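Local coordinates for putative branched chain amino acid ABC transporter, periplasmic amino acid-binding protein (Brucella ovis, PDB 4XFK) that probably serves as the periplasmic substrate-binding component of an ABC transport system for branched-chain and other amino acids, at residues Ala259-Ala272 and Phe352-Ile365. The protein carries 1 engineered substitution. Residues are numbered along the deposited sequence; the frame is centred on the assembly and turned at random.
Sequences AEGHIVSTPFNPEA and FPMVVQEVSKKARI
Val264 with Gln357 and Thr266 with Val355 are the hydrogen-bonded pairs of an antiparallel ladder that joins strands 263-266 and 354-360 in the mixed sheet of one lobe of this periplasmic binding protein fold. Strand 263-266 continues the parallel run beside strand 240-243, so the direction of the sheet reverses at this seam. Six backbone bonds close it, the last two from the type II turn of residues 259-262, where Gly261 N gives to Val359 O and Val359 N to His262 O.

Buried amides stitch one face. Gln357 reaches across Thr266 at about a right angle, and its NE2 donates to Thr266 OG1 (2.9 Å) and to Val355 O (3.0 Å), both in the amide plane. Thr266 N reaches Val355 O from the opposite face of its carbonyl plane. Thr266 OG1, held between its own N and carbonyl carbon (chi1 82°), also accepts from Phe268 N in an ST turn. Asn269 OD1 makes an Asx turn with Glu271 N. Asn269 ND2 donates to Gln357 OE1 (2.8 Å) from above that carbonyl plane, the two amide planes being 86° apart, and also bonds to Phe374 O of strand 373-380.

Apolar groups pack around these bonds. Ala272 CB sits 3.8 Å from Val355 CG1; on the other face, toward helix 138-152, Ile263 CG2 meets Val356 CG1 at 3.7 Å. Met354, bent at chi2 and chi3, lays SD alongside the Pro267 ring and brings CE to 3.4 Å from Ser265 OG, itself hydrogen-bonded to Thr144 OG1.

Water and carboxylate bridge the loops. One water donates to both Pro267 O and Pro353 O. Farther along, Glu271 OE1 takes Arg364 N almost straight (2.8 Å, 174°) from above the carboxylate plane, and another water links that oxygen to Ile365 N.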
ATOM      1  N   ALA A 259       8.301 -22.629  -2.100  1.00 11.22           N
ATOM      2  CA  ALA A 259       8.324 -21.263  -2.629  1.00 11.68           C
ATOM      3  C   ALA A 259       7.635 -21.091  -3.990  1.00 10.71           C
ATOM      4  O   ALA A 259       6.939 -20.095  -4.215  1.00 12.49           O
ATOM      5  CB  ALA A 259       9.756 -20.750  -2.697  1.00 12.77           C
ATOM      6  N   GLU A 260       7.846 -22.035  -4.903  1.00 11.94           N
ATOM      7  CA  GLU A 260       7.358 -21.886  -6.271  1.00 13.12           C
ATOM      8  C   GLU A 260       5.840 -21.703  -6.337  1.00 11.59           C
ATOM      9  O   GLU A 260       5.091 -22.429  -5.693  1.00 12.32           O
ATOM     10  CB  GLU A 260       7.778 -23.096  -7.119  1.00 14.87           C
ATOM     11  CG  GLU A 260       7.392 -23.004  -8.598  1.00 18.11           C
ATOM     12  CD  GLU A 260       7.727 -24.265  -9.388  1.00 23.60           C
ATOM     13  OE1 GLU A 260       8.226 -25.242  -8.790  1.00 26.40           O
ATOM     14  OE2 GLU A 260       7.483 -24.283 -10.612  1.00 26.56           O
ATOM     15  N   GLY A 261       5.396 -20.711  -7.100  1.00 10.67           N
ATOM     16  CA  GLY A 261       4.009 -20.665  -7.520  1.00 10.61           C
ATOM     17  C   GLY A 261       3.044 -19.832  -6.700  1.00  9.81           C
ATOM     18  O   GLY A 261       1.874 -19.720  -7.058  1.00 11.08           O
ATOM     19  N   HIS A 262       3.504 -19.264  -5.589  1.00  8.83           N
ATOM     20  CA  HIS A 262       2.664 -18.333  -4.836  1.00  8.15           C
ATOM     21  C   HIS A 262       2.539 -17.020  -5.590  1.00  7.76           C
ATOM     22  O   HIS A 262       3.378 -16.698  -6.438  1.00  8.64           O
ATOM     23  CB  HIS A 262       3.198 -18.136  -3.421  1.00  9.03           C
ATOM     24  CG  HIS A 262       3.288 -19.413  -2.656  1.00  9.66           C
ATOM     25  ND1 HIS A 262       2.201 -19.980  -2.028  1.00 10.07           N
ATOM     26  CD2 HIS A 262       4.326 -20.261  -2.462  1.00 10.55           C
ATOM     27  CE1 HIS A 262       2.568 -21.119  -1.465  1.00 11.79           C
ATOM     28  NE2 HIS A 262       3.849 -21.314  -1.720  1.00 11.94           N
ATOM     29  N   ILE A 263       1.485 -16.271  -5.282  1.00  7.81           N
ATOM     30  CA  ILE A 263       1.066 -15.155  -6.115  1.00  7.64           C
ATOM     31  C   ILE A 263       0.880 -13.874  -5.307  1.00  6.56           C
ATOM     32  O   ILE A 263       0.441 -13.902  -4.153  1.00  7.38           O
ATOM     33  CB  ILE A 263      -0.287 -15.491  -6.819  1.00  8.59           C
ATOM     34  CG1 ILE A 263      -0.248 -16.871  -7.495  1.00  9.67           C
ATOM     35  CG2 ILE A 263      -0.684 -14.421  -7.833  1.00  9.04           C
ATOM     36  CD1 ILE A 263       0.731 -16.961  -8.655  1.00 10.23           C
ATOM     37  N   VAL A 264       1.213 -12.747  -5.922  1.00  7.06           N
ATOM     38  CA  VAL A 264       0.962 -11.436  -5.326  1.00  6.78           C
ATOM     39  C   VAL A 264       0.536 -10.485  -6.443  1.00  6.81           C
ATOM     40  O   VAL A 264       0.937 -10.663  -7.593  1.00  7.67           O
ATOM     41  CB  VAL A 264       2.221 -10.904  -4.585  1.00  7.08           C
ATOM     42  CG1 VAL A 264       3.331 -10.532  -5.567  1.00  8.27           C
ATOM     43  CG2 VAL A 264       1.889  -9.727  -3.658  1.00  6.90           C
ATOM     44  N   SER A 265      -0.307  -9.508  -6.116  1.00  6.49           N
ATOM     45  CA  SER A 265      -0.636  -8.428  -7.041  1.00  7.02           C
ATOM     46  C   SER A 265      -0.209  -7.117  -6.395  1.00  6.42           C
ATOM     47  O   SER A 265      -0.601  -6.830  -5.257  1.00  6.30           O
ATOM     48  CB  SER A 265      -2.130  -8.404  -7.337  1.00  8.21           C
ATOM     49  OG  SER A 265      -2.409  -7.362  -8.258  1.00  7.86           O
ATOM     50  N   THR A 266       0.623  -6.350  -7.102  1.00  6.32           N
ATOM     51  CA  THR A 266       1.170  -5.098  -6.565  1.00  6.56           C
ATOM     52  C   THR A 266       1.265  -4.046  -7.669  1.00  6.60           C
ATOM     53  O   THR A 266       1.102  -4.372  -8.841  1.00  7.47           O
ATOM     54  CB  THR A 266       2.590  -5.275  -5.971  1.00  7.35           C
ATOM     55  OG1 THR A 266       3.540  -5.234  -7.034  1.00  7.48           O
ATOM     56  CG2 THR A 266       2.732  -6.547  -5.157  1.00  7.66           C
ATOM     57  N   PRO A 267       1.533  -2.777  -7.306  1.00  6.26           N
ATOM     58  CA  PRO A 267       1.656  -1.752  -8.351  1.00  7.13           C
ATOM     59  C   PRO A 267       2.954  -1.803  -9.164  1.00  7.04           C
ATOM     60  O   PRO A 267       3.164  -0.917  -9.990  1.00  8.77           O
ATOM     61  CB  PRO A 267       1.623  -0.436  -7.555  1.00  9.11           C
ATOM     62  CG  PRO A 267       1.051  -0.779  -6.227  1.00  8.87           C
ATOM     63  CD  PRO A 267       1.468  -2.181  -5.957  1.00  8.10           C
ATOM     64  N   PHE A 268       3.808  -2.800  -8.957  1.00  7.09           N
ATOM     65  CA  PHE A 268       5.139  -2.745  -9.558  1.00  8.41           C
ATOM     66  C   PHE A 268       5.835  -4.102  -9.650  1.00  7.66           C
ATOM     67  O   PHE A 268       5.670  -4.969  -8.785  1.00  9.17           O
ATOM     68  CB  PHE A 268       6.019  -1.785  -8.747  1.00 10.28           C
ATOM     69  CG  PHE A 268       7.457  -1.756  -9.191  1.00 13.62           C
ATOM     70  CD1 PHE A 268       7.828  -1.081 -10.344  1.00 15.30           C
ATOM     71  CD2 PHE A 268       8.435  -2.413  -8.460  1.00 15.77           C
ATOM     72  CE1 PHE A 268       9.160  -1.056 -10.762  1.00 16.30           C
ATOM     73  CE2 PHE A 268       9.767  -2.391  -8.874  1.00 17.39           C
ATOM     74  CZ  PHE A 268      10.120  -1.715 -10.022  1.00 16.80           C
ATOM     75  N   ASN A 269       6.633  -4.270 -10.696  1.00  7.47           N
ATOM     76  CA  ASN A 269       7.620  -5.331 -10.727  1.00  8.48           C
ATOM     77  C   ASN A 269       8.762  -4.814 -11.594  1.00  9.48           C
ATOM     78  O   ASN A 269       8.511  -4.153 -12.594  1.00  8.98           O
ATOM     79  CB  ASN A 269       7.009  -6.624 -11.291  1.00  9.17           C
ATOM     80  CG  ASN A 269       8.009  -7.752 -11.387  1.00 10.12           C
ATOM     81  OD1 ASN A 269       8.857  -7.758 -12.273  1.00 11.01           O
ATOM     82  ND2 ASN A 269       7.912  -8.719 -10.480  1.00  9.53           N
ATOM     83  N   PRO A 270      10.019  -5.085 -11.209  1.00  9.77           N
ATOM     84  CA  PRO A 270      11.151  -4.567 -11.990  1.00 10.59           C
ATOM     85  C   PRO A 270      11.108  -4.902 -13.486  1.00 11.41           C
ATOM     86  O   PRO A 270      11.635  -4.120 -14.277  1.00 11.92           O
ATOM     87  CB  PRO A 270      12.360  -5.252 -11.349  1.00 12.36           C
ATOM     88  CG  PRO A 270      11.942  -5.513  -9.950  1.00 13.68           C
ATOM     89  CD  PRO A 270      10.461  -5.778  -9.985  1.00 11.10           C
ATOM     90  N   GLU A 271      10.518  -6.040 -13.856  1.00 10.75           N
ATOM     91  CA  GLU A 271      10.476  -6.490 -15.253  1.00 11.92           C
ATOM     92  C   GLU A 271       9.139  -6.243 -15.932  1.00 13.58           C
ATOM     93  O   GLU A 271       8.917  -6.732 -17.041  1.00 16.32           O
ATOM     94  CB  GLU A 271      10.694  -7.997 -15.351  1.00 16.68           C
ATOM     95  CG  GLU A 271      11.906  -8.560 -14.684  1.00 19.27           C
ATOM     96  CD  GLU A 271      11.938 -10.071 -14.814  1.00 17.03           C
ATOM     97  OE1 GLU A 271      11.956 -10.757 -13.774  1.00 15.15           O
ATOM     98  OE2 GLU A 271      11.928 -10.573 -15.961  1.00 19.07           O
ATOM     99  N   ALA A 272       8.233  -5.532 -15.272  1.00 12.17           N
ATOM    100  CA  ALA A 272       6.877  -5.409 -15.797  1.00 12.12           C
ATOM    101  C   ALA A 272       6.705  -4.295 -16.819  1.00 12.88           C
ATOM    102  O   ALA A 272       5.750  -4.313 -17.588  1.00 15.05           O
ATOM    103  CB  ALA A 272       5.867  -5.264 -14.668  1.00 12.66           C
ATOM    104  N   PHE A 352      -3.918   3.611 -11.220  1.00  6.93           N
ATOM    105  CA  PHE A 352      -2.591   3.140 -11.607  1.00  7.43           C
ATOM    106  C   PHE A 352      -2.689   1.671 -12.003  1.00  8.13           C
ATOM    107  O   PHE A 352      -3.627   0.987 -11.606  1.00  8.49           O
ATOM    108  CB  PHE A 352      -1.616   3.296 -10.430  1.00  8.36           C
ATOM    109  CG  PHE A 352      -2.172   2.806  -9.123  1.00  7.24           C
ATOM    110  CD1 PHE A 352      -2.207   1.442  -8.836  1.00  8.53           C
ATOM    111  CD2 PHE A 352      -2.697   3.694  -8.199  1.00  7.73           C
ATOM    112  CE1 PHE A 352      -2.765   0.973  -7.675  1.00  9.91           C
ATOM    113  CE2 PHE A 352      -3.253   3.230  -7.016  1.00  7.57           C
ATOM    114  CZ  PHE A 352      -3.280   1.865  -6.751  1.00  8.80           C
ATOM    115  N   PRO A 353      -1.719   1.179 -12.789  1.00  8.59           N
ATOM    116  CA  PRO A 353      -1.728  -0.241 -13.156  1.00  9.33           C
ATOM    117  C   PRO A 353      -1.378  -1.173 -11.995  1.00  8.27           C
ATOM    118  O   PRO A 353      -0.735  -0.768 -11.021  1.00  8.08           O
ATOM    119  CB  PRO A 353      -0.643  -0.344 -14.247  1.00 11.81           C
ATOM    120  CG  PRO A 353      -0.240   1.038 -14.569  1.00 13.16           C
ATOM    121  CD  PRO A 353      -0.615   1.916 -13.422  1.00 10.45           C
ATOM    122  N   MET A 354      -1.810  -2.427 -12.117  1.00  7.83           N
ATOM    123  CA  MET A 354      -1.477  -3.485 -11.172  1.00  7.64           C
ATOM    124  C   MET A 354      -0.838  -4.653 -11.906  1.00  7.50           C
ATOM    125  O   MET A 354      -1.242  -5.007 -13.009  1.00  9.72           O
ATOM    126  CB  MET A 354      -2.731  -3.950 -10.429  1.00  7.81           C
ATOM    127  CG  MET A 354      -3.271  -2.926  -9.435  1.00  7.27           C
ATOM    128  SD  MET A 354      -2.167  -2.640  -8.020  1.00  7.49           S
ATOM    129  CE  MET A 354      -2.449  -4.143  -7.087  1.00  7.95           C
ATOM    130  N   VAL A 355       0.163  -5.253 -11.281  1.00  8.35           N
ATOM    131  CA  VAL A 355       0.906  -6.344 -11.880  1.00  9.19           C
ATOM    132  C   VAL A 355       0.770  -7.577 -11.015  1.00  7.52           C
ATOM    133  O   VAL A 355       1.130  -7.563  -9.835  1.00  7.58           O
ATOM    134  CB  VAL A 355       2.399  -5.989 -11.971  1.00 12.16           C
ATOM    135  CG1 VAL A 355       3.147  -7.034 -12.785  1.00 12.63           C
ATOM    136  CG2 VAL A 355       2.555  -4.631 -12.580  1.00 15.35           C
ATOM    137  N   VAL A 356       0.257  -8.649 -11.607  1.00  8.13           N
ATOM    138  CA  VAL A 356       0.131  -9.914 -10.901  1.00  7.33           C
ATOM    139  C   VAL A 356       1.365 -10.761 -11.199  1.00  8.23           C
ATOM    140  O   VAL A 356       1.798 -10.861 -12.351  1.00  8.51           O
ATOM    141  CB  VAL A 356      -1.170 -10.650 -11.262  1.00  8.13           C
ATOM    142  CG1 VAL A 356      -1.428 -11.748 -10.253  1.00  8.17           C
ATOM    143  CG2 VAL A 356      -2.334  -9.660 -11.270  1.00  9.10           C
ATOM    144  N   GLN A 357       1.929 -11.344 -10.143  1.00  7.50           N
ATOM    145  CA  GLN A 357       3.269 -11.922 -10.172  1.00  7.71           C
ATOM    146  C   GLN A 357       3.298 -13.285  -9.494  1.00  7.81           C
ATOM    147  O   GLN A 357       2.580 -13.510  -8.507  1.00  8.75           O
ATOM    148  CB  GLN A 357       4.242 -10.998  -9.440  1.00  8.15           C
ATOM    149  CG  GLN A 357       4.341  -9.594 -10.028  1.00  8.57           C
ATOM    150  CD  GLN A 357       4.754  -8.561  -9.004  1.00  7.67           C
ATOM    151  OE1 GLN A 357       5.877  -8.588  -8.501  1.00  8.08           O
ATOM    152  NE2 GLN A 357       3.849  -7.635  -8.690  1.00  8.17           N
ATOM    153  N   GLU A 358       4.143 -14.181 -10.004  1.00  8.21           N
ATOM    154  CA  GLU A 358       4.302 -15.514  -9.427  1.00  8.59           C
ATOM    155  C   GLU A 358       5.725 -15.708  -8.920  1.00  9.00           C
ATOM    156  O   GLU A 358       6.667 -15.164  -9.491  1.00  9.91           O
ATOM    157  CB  GLU A 358       3.977 -16.582 -10.470  1.00 11.06           C
ATOM    158  CG  GLU A 358       4.899 -16.564 -11.686  1.00 15.90           C
ATOM    159  CD  GLU A 358       4.546 -17.618 -12.707  1.00 22.22           C
ATOM    160  OE1 GLU A 358       4.719 -18.814 -12.406  1.00 25.52           O
ATOM    161  OE2 GLU A 358       4.097 -17.245 -13.809  1.00 24.97           O
ATOM    162  N   VAL A 359       5.886 -16.481  -7.853  1.00  8.92           N
ATOM    163  CA  VAL A 359       7.223 -16.806  -7.372  1.00  9.57           C
ATOM    164  C   VAL A 359       7.837 -17.863  -8.291  1.00 10.14           C
ATOM    165  O   VAL A 359       7.262 -18.938  -8.481  1.00 10.25           O
ATOM    166  CB  VAL A 359       7.188 -17.305  -5.921  1.00  9.31           C
ATOM    167  CG1 VAL A 359       8.595 -17.637  -5.442  1.00  9.66           C
ATOM    168  CG2 VAL A 359       6.534 -16.246  -5.025  1.00  9.97           C
ATOM    169  N   SER A 360       8.997 -17.547  -8.862  1.00  9.40           N
ATOM    170  CA  SER A 360       9.574 -18.345  -9.936  1.00  9.47           C
ATOM    171  C   SER A 360      11.081 -18.161 -10.000  1.00  9.72           C
ATOM    172  O   SER A 360      11.593 -17.080  -9.712  1.00 11.05           O
ATOM    173  CB  SER A 360       8.966 -17.928 -11.276  1.00 10.90           C
ATOM    174  OG  SER A 360       9.627 -18.559 -12.363  1.00 12.46           O
ATOM    175  N   LYS A 361      11.789 -19.214 -10.396  1.00 11.10           N
ATOM    176  CA  LYS A 361      13.227 -19.119 -10.601  1.00 11.10           C
ATOM    177  C   LYS A 361      13.541 -18.267 -11.824  1.00 11.30           C
ATOM    178  O   LYS A 361      14.682 -17.845 -12.014  1.00 13.35           O
ATOM    179  CB  LYS A 361      13.842 -20.505 -10.780  1.00 12.18           C
ATOM    180  CG  LYS A 361      13.915 -21.321  -9.510  1.00 15.51           C
ATOM    181  CD  LYS A 361      14.646 -22.622  -9.774  1.00 18.68           C
ATOM    182  CE  LYS A 361      14.782 -23.451  -8.518  1.00 21.19           C
ATOM    183  NZ  LYS A 361      15.589 -24.663  -8.799  1.00 23.18           N
ATOM    184  N   LYS A 362      12.534 -18.024 -12.658  1.00 11.08           N
ATOM    185  CA  LYS A 362      12.731 -17.244 -13.874  1.00 12.24           C
ATOM    186  C   LYS A 362      12.861 -15.742 -13.601  1.00 11.11           C
ATOM    187  O   LYS A 362      13.315 -15.005 -14.465  1.00 12.90           O
ATOM    188  CB  LYS A 362      11.595 -17.494 -14.866  1.00 14.74           C
ATOM    189  CG  LYS A 362      11.545 -18.913 -15.424  1.00 20.44           C
ATOM    190  CD  LYS A 362      10.289 -19.130 -16.263  1.00 25.07           C
ATOM    191  CE  LYS A 362      10.196 -20.563 -16.773  1.00 27.83           C
ATOM    192  NZ  LYS A 362      10.218 -21.561 -15.664  1.00 30.41           N
ATOM    193  N   ALA A 363      12.469 -15.283 -12.414  1.00 10.24           N
ATOM    194  CA  ALA A 363      12.531 -13.857 -12.099  1.00 10.08           C
ATOM    195  C   ALA A 363      13.968 -13.356 -12.130  1.00 11.40           C
ATOM    196  O   ALA A 363      14.862 -14.008 -11.599  1.00 12.38           O
ATOM    197  CB  ALA A 363      11.915 -13.598 -10.736  1.00  9.94           C
ATOM    198  N   ARG A 364      14.184 -12.197 -12.747  1.00 10.97           N
ATOM    199  CA  ARG A 364      15.519 -11.610 -12.820  1.00 11.11           C
ATOM    200  C   ARG A 364      16.018 -11.152 -11.452  1.00 11.40           C
ATOM    201  O   ARG A 364      17.165 -11.412 -11.080  1.00 14.30           O
ATOM    202  CB  ARG A 364      15.540 -10.433 -13.791  1.00 11.71           C
ATOM    203  CG  ARG A 364      16.913  -9.783 -13.923  1.00 14.33           C
ATOM    204  CD  ARG A 364      16.981  -8.891 -15.144  1.00 15.22           C
ATOM    205  NE  ARG A 364      16.678  -9.643 -16.353  1.00 16.33           N
ATOM    206  CZ  ARG A 364      17.575 -10.343 -17.043  1.00 17.23           C
ATOM    207  NH1 ARG A 364      18.843 -10.379 -16.645  1.00 16.39           N
ATOM    208  NH2 ARG A 364      17.207 -11.004 -18.135  1.00 18.81           N
ATOM    209  N   ILE A 365      15.156 -10.454 -10.712  1.00 11.76           N
ATOM    210  CA  ILE A 365      15.493  -9.959  -9.385  1.00 12.06           C
ATOM    211  C   ILE A 365      14.998 -10.976  -8.362  1.00 11.54           C
ATOM    212  O   ILE A 365      13.793 -11.221  -8.246  1.00 11.88           O
ATOM    213  CB  ILE A 365      14.836  -8.589  -9.119  1.00 14.30           C
ATOM    214  CG1 ILE A 365      15.296  -7.548 -10.148  1.00 18.25           C
ATOM    215  CG2 ILE A 365      15.113  -8.124  -7.694  1.00 15.26           C
ATOM    216  CD1 ILE A 365      16.778  -7.437 -10.280  1.00 20.22           C
TER
HETATM  217  O   HOH W   1       1.389   1.049 -10.748  1.00 10.16           O
HETATM  218  O   HOH W   2      12.755 -13.041 -16.315  1.00 17.27           O
HETATM  219  O   HOH W   3      12.682  -9.291 -11.629  1.00 19.11           O
HETATM  220  O   HOH W   4      14.162  -9.253 -17.476  1.00 30.50           O